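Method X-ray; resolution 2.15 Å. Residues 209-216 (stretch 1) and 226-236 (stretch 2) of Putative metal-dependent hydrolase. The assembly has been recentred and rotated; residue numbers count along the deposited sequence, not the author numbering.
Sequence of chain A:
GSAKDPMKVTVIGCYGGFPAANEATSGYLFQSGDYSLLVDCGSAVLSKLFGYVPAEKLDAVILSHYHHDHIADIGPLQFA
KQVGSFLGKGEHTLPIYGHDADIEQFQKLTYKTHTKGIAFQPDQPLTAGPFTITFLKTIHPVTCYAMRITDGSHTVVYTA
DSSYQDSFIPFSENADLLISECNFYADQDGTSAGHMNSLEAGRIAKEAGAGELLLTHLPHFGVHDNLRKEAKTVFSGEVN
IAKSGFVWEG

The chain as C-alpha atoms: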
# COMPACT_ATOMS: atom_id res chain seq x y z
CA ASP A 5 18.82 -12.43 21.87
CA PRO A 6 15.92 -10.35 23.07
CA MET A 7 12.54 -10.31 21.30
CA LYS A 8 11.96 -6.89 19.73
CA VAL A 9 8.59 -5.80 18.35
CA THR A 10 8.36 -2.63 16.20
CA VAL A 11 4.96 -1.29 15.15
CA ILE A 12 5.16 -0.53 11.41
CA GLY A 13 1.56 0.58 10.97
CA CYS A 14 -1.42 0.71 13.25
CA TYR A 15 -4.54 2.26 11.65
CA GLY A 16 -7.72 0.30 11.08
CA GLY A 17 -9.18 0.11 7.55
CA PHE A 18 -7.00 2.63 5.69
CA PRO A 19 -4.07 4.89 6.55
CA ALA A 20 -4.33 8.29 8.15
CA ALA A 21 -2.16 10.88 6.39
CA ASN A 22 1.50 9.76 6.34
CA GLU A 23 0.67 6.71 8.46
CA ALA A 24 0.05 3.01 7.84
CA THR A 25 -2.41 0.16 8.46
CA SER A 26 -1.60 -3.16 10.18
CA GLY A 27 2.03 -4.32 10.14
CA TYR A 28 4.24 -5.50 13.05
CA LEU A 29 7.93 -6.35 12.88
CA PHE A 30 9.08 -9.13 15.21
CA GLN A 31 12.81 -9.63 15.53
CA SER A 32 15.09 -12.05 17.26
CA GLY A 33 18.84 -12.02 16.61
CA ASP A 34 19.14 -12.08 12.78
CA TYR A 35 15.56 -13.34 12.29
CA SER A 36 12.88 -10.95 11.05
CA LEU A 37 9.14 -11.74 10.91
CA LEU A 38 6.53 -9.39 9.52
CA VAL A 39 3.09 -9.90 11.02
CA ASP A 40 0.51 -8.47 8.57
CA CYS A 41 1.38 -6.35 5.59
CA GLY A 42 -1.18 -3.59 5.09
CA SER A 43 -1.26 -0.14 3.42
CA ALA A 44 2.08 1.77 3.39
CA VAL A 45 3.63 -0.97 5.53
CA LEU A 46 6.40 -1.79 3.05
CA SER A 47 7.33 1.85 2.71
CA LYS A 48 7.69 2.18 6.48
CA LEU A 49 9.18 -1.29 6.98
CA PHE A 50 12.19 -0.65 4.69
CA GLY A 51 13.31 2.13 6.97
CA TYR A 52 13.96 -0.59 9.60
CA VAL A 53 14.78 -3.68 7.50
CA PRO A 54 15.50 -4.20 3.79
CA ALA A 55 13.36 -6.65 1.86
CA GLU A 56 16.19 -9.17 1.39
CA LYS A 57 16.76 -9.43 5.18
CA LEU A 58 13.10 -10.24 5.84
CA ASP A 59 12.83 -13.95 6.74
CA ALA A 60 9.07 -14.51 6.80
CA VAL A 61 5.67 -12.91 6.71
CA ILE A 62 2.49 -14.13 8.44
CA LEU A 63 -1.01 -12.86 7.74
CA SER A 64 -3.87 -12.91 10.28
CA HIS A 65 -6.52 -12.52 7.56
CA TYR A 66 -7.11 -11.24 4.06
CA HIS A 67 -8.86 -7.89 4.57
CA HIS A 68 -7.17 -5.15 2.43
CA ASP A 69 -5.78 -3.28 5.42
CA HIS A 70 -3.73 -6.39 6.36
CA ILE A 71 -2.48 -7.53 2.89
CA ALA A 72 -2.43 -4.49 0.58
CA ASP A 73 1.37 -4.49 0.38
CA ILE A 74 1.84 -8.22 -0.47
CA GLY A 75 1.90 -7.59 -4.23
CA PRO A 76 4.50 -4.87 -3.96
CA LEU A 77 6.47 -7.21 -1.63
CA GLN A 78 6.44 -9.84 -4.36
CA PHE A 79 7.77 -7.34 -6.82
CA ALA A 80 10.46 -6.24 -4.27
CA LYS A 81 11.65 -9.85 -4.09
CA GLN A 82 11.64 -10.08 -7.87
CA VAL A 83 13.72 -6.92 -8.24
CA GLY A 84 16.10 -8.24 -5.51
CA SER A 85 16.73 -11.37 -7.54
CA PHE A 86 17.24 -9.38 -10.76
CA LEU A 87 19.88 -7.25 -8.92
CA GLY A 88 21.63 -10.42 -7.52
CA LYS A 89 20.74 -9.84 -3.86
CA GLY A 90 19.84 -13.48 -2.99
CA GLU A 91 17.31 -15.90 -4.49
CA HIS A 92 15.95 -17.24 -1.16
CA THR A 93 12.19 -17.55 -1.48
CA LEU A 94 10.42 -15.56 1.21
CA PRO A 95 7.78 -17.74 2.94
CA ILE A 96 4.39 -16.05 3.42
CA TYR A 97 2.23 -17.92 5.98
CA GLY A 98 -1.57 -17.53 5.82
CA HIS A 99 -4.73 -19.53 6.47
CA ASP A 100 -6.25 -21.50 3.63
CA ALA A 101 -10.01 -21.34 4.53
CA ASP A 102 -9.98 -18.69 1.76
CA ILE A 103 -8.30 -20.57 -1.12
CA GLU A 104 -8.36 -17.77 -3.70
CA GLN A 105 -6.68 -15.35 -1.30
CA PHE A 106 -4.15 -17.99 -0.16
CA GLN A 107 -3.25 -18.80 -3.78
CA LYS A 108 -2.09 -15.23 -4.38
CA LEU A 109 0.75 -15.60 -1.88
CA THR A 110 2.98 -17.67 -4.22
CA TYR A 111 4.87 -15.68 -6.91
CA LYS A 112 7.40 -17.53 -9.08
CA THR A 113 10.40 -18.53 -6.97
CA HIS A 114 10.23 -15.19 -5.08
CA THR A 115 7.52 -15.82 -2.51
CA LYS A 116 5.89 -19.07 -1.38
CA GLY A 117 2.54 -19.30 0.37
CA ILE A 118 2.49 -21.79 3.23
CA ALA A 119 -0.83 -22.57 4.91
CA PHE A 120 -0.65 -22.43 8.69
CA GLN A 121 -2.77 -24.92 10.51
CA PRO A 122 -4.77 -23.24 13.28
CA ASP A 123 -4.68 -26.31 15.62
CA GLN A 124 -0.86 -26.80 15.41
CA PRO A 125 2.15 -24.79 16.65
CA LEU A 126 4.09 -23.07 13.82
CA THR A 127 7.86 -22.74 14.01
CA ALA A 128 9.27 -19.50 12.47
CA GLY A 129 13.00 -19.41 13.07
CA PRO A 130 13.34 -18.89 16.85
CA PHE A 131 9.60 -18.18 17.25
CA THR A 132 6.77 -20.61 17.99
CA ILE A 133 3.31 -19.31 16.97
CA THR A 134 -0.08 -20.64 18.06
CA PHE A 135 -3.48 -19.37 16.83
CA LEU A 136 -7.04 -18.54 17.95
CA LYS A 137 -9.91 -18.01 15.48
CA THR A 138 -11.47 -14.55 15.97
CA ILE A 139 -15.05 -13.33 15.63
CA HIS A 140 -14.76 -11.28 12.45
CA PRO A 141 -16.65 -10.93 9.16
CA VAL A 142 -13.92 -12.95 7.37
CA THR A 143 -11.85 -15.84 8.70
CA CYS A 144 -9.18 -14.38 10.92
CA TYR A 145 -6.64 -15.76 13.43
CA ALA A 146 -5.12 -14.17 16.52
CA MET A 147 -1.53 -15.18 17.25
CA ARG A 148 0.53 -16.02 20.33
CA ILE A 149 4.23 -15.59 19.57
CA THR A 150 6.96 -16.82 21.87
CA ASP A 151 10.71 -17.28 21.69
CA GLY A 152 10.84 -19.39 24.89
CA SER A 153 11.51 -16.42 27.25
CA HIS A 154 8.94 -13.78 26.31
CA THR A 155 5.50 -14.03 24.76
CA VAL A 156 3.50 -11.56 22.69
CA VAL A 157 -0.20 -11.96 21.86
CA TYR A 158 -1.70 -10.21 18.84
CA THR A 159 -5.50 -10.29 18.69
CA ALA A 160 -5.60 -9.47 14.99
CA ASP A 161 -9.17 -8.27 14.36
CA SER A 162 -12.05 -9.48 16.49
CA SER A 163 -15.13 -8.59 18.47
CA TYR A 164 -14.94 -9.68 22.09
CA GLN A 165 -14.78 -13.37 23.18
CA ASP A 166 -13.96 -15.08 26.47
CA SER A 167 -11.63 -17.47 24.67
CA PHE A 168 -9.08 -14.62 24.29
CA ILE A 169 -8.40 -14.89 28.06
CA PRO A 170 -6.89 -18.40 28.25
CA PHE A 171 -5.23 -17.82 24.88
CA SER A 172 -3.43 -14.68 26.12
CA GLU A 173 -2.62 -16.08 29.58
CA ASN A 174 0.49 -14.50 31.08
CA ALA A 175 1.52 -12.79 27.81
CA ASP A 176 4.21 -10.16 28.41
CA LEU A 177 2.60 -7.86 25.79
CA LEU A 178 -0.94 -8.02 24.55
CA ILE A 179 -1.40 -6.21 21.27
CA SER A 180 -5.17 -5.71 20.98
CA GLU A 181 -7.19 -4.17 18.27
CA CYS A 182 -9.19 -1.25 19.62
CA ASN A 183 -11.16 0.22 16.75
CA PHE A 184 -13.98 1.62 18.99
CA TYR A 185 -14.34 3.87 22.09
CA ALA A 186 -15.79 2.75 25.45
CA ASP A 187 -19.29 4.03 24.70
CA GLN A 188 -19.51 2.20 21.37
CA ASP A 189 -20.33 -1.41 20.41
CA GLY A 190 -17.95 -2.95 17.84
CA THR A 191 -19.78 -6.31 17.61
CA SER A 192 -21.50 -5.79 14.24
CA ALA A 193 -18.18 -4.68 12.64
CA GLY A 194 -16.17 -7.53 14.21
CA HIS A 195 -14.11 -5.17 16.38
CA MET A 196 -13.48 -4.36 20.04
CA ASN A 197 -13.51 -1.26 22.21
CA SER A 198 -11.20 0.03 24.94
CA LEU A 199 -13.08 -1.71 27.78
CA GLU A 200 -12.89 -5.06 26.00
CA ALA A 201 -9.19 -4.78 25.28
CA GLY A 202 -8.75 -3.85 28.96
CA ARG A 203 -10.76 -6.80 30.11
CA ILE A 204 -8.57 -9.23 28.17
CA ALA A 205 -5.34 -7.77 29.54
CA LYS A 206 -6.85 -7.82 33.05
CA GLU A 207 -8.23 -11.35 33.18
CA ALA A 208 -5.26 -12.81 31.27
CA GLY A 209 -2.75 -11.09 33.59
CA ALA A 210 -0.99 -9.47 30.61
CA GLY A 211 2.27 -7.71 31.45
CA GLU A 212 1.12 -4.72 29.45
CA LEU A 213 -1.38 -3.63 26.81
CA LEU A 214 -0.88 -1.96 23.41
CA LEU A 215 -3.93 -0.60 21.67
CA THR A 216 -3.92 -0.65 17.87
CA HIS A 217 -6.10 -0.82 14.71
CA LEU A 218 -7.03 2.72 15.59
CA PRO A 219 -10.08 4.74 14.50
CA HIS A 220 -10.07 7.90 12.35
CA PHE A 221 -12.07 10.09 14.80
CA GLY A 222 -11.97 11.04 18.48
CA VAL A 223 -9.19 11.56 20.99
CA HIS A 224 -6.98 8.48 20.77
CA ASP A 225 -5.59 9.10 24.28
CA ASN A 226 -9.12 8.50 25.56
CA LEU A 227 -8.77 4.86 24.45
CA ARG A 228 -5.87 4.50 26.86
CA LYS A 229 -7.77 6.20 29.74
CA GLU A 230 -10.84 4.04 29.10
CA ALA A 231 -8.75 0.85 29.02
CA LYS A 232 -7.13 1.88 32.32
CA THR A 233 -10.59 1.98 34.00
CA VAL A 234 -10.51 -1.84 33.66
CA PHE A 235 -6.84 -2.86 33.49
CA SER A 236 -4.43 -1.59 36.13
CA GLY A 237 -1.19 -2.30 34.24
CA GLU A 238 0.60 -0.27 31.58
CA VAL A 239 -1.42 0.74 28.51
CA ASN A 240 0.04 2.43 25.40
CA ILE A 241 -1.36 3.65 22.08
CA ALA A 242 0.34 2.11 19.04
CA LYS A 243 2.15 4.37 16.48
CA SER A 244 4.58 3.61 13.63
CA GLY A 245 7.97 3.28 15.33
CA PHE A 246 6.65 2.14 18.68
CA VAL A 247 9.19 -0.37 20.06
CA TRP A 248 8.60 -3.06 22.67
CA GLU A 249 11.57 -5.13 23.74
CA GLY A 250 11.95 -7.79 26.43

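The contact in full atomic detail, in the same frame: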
# COMPACT_ATOMS: atom_id res chain seq x y z
N GLY A 209 -4.00 -11.53 32.94
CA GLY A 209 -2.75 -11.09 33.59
C GLY A 209 -1.66 -10.69 32.59
O GLY A 209 -0.54 -11.11 32.71
N ALA A 210 -2.00 -9.92 31.57
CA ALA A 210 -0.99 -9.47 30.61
C ALA A 210 -0.01 -8.51 31.28
O ALA A 210 -0.41 -7.70 32.11
CB ALA A 210 -1.65 -8.82 29.40
N GLY A 211 1.26 -8.61 30.93
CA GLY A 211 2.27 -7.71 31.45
C GLY A 211 1.99 -6.26 31.08
O GLY A 211 2.22 -5.35 31.87
N GLU A 212 1.53 -6.04 29.86
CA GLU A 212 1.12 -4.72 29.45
C GLU A 212 0.25 -4.80 28.21
O GLU A 212 0.20 -5.86 27.57
CB GLU A 212 2.33 -3.82 29.21
CG GLU A 212 3.10 -4.09 27.93
CD GLU A 212 4.33 -3.22 27.80
OE1 GLU A 212 5.33 -3.61 28.42
OE2 GLU A 212 4.31 -2.21 27.05
N LEU A 213 -0.40 -3.69 27.89
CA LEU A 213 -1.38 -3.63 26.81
C LEU A 213 -1.03 -2.53 25.81
O LEU A 213 -0.71 -1.41 26.21
CB LEU A 213 -2.79 -3.42 27.39
CG LEU A 213 -3.97 -3.27 26.44
CD1 LEU A 213 -4.08 -4.50 25.52
CD2 LEU A 213 -5.28 -3.01 27.19
N LEU A 214 -1.08 -2.89 24.52
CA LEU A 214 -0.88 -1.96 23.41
C LEU A 214 -2.10 -1.93 22.52
O LEU A 214 -2.48 -2.94 21.95
CB LEU A 214 0.34 -2.36 22.56
CG LEU A 214 0.71 -1.41 21.40
CD1 LEU A 214 1.23 -0.06 21.94
CD2 LEU A 214 1.75 -2.03 20.49
N LEU A 215 -2.72 -0.77 22.41
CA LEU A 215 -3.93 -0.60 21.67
C LEU A 215 -3.61 -0.21 20.24
O LEU A 215 -2.85 0.72 20.00
CB LEU A 215 -4.79 0.47 22.35
CG LEU A 215 -5.13 0.21 23.83
CD1 LEU A 215 -5.92 1.40 24.43
CD2 LEU A 215 -5.92 -1.10 24.02
N THR A 216 -4.22 -0.88 19.27
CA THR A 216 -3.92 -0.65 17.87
C THR A 216 -5.19 -0.78 16.99
O THR A 216 -6.33 -0.83 17.49
CB THR A 216 -2.77 -1.60 17.46
OG1 THR A 216 -2.31 -1.27 16.15
CG2 THR A 216 -3.21 -3.09 17.51
N ASN A 226 -7.98 8.98 24.80
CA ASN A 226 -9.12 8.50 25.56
C ASN A 226 -9.22 7.00 25.56
O ASN A 226 -9.74 6.45 26.51
CB ASN A 226 -10.45 9.08 25.09
CG ASN A 226 -10.64 10.52 25.51
OD1 ASN A 226 -9.98 11.01 26.41
ND2 ASN A 226 -11.57 11.20 24.87
N LEU A 227 -8.75 6.34 24.50
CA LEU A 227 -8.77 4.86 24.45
C LEU A 227 -7.90 4.29 25.56
O LEU A 227 -8.27 3.34 26.21
CB LEU A 227 -8.29 4.33 23.09
CG LEU A 227 -9.12 4.74 21.85
CD1 LEU A 227 -8.38 4.43 20.56
CD2 LEU A 227 -10.48 4.06 21.92
N ARG A 228 -6.72 4.87 25.75
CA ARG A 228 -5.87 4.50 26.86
C ARG A 228 -6.52 4.75 28.24
O ARG A 228 -6.46 3.88 29.11
CB ARG A 228 -4.56 5.27 26.79
CG ARG A 228 -3.65 4.97 27.92
CD ARG A 228 -2.36 5.79 27.84
NE ARG A 228 -1.69 5.65 29.12
CZ ARG A 228 -2.05 6.27 30.25
NH1 ARG A 228 -3.04 7.17 30.28
NH2 ARG A 228 -1.37 5.99 31.36
N LYS A 229 -7.13 5.92 28.44
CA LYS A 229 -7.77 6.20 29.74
C LYS A 229 -8.93 5.24 30.04
O LYS A 229 -9.14 4.78 31.18
CB LYS A 229 -8.29 7.63 29.76
CG LYS A 229 -7.23 8.70 29.72
CD LYS A 229 -7.86 10.11 29.83
CE LYS A 229 -6.80 11.17 29.64
NZ LYS A 229 -7.37 12.51 29.66
N GLU A 230 -9.70 4.96 29.00
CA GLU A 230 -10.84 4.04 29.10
C GLU A 230 -10.33 2.64 29.43
O GLU A 230 -10.90 1.97 30.27
CB GLU A 230 -11.61 4.01 27.78
CG GLU A 230 -12.41 5.27 27.50
CD GLU A 230 -12.71 5.46 26.00
OE1 GLU A 230 -12.56 4.52 25.18
OE2 GLU A 230 -13.09 6.59 25.64
N ALA A 231 -9.27 2.19 28.74
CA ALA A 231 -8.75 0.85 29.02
C ALA A 231 -8.24 0.75 30.47
O ALA A 231 -8.43 -0.28 31.13
CB ALA A 231 -7.67 0.43 28.04
N LYS A 232 -7.64 1.83 30.95
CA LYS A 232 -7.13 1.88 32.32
C LYS A 232 -8.25 1.86 33.38
O LYS A 232 -7.94 1.69 34.54
CB LYS A 232 -6.22 3.12 32.56
CG LYS A 232 -4.99 3.23 31.66
CD LYS A 232 -3.81 2.41 32.12
CE LYS A 232 -3.22 2.87 33.51
NZ LYS A 232 -3.17 1.66 34.45
N THR A 233 -9.52 2.06 33.00
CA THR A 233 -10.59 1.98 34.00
C THR A 233 -10.81 0.51 34.33
O THR A 233 -11.42 0.20 35.31
CB THR A 233 -11.92 2.59 33.53
OG1 THR A 233 -12.43 1.88 32.38
CG2 THR A 233 -11.71 4.07 33.21
N VAL A 234 -10.30 -0.38 33.49
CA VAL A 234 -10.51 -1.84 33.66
C VAL A 234 -9.19 -2.52 34.02
O VAL A 234 -9.13 -3.29 34.97
CB VAL A 234 -11.12 -2.47 32.38
CG1 VAL A 234 -11.12 -3.98 32.47
CG2 VAL A 234 -12.57 -1.95 32.17
N PHE A 235 -8.12 -2.19 33.31
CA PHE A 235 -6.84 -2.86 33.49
C PHE A 235 -5.94 -1.92 34.24
O PHE A 235 -5.83 -0.76 33.88
CB PHE A 235 -6.30 -3.21 32.11
CG PHE A 235 -4.91 -3.78 32.09
CD1 PHE A 235 -4.61 -4.95 32.76
CD2 PHE A 235 -3.93 -3.18 31.32
CE1 PHE A 235 -3.32 -5.51 32.69
CE2 PHE A 235 -2.66 -3.72 31.26
CZ PHE A 235 -2.35 -4.89 31.94
N SER A 236 -5.29 -2.42 35.28
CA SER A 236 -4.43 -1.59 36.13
C SER A 236 -2.96 -1.59 35.71
O SER A 236 -2.17 -0.85 36.28
CB SER A 236 -4.55 -2.03 37.59
OG SER A 236 -3.79 -3.20 37.78

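The first stretch leaves a helix at Gly209, whose positive phi (60°) belongs to a Schellman motif, and continues through a short turn into an extended strand that runs to Thr216. The second begins within a helix, in which Glu230 N bonds to Asn226 O (2.9 Å) and Ala231 N to Leu227 O (3.0 Å). Strand and helix axes approach to 9.7 Å, and their directions differ by 142°, so the two run roughly antiparallel. Further along, Phe235 N bonds to Ala231 O (2.9 Å), and Thr233 OG1 donates to Glu230 O (2.6 Å).

No hydrogen bond joins the stretches; the contact rests on apolar packing. Strand alternation directs Leu213 and Leu215 toward the helix and leaves Leu214 out of reach. Leu215 CD1 packs over the helix, 4.0 Å from Leu227 CB and 4.1 Å from Ala231 CB, and it also approaches the backbone at Leu227 O (3.5 Å). Ala231 is shared, since its CB also meets Leu213 CD2 at 4.3 Å. Four residues on, Phe235 buries the largest area of any residue here. Its CE2 packs against Leu213 CB (3.9 Å), while its CZ, at the ring edge, comes within 3.4 Å of Ala210 O, near the ring plane.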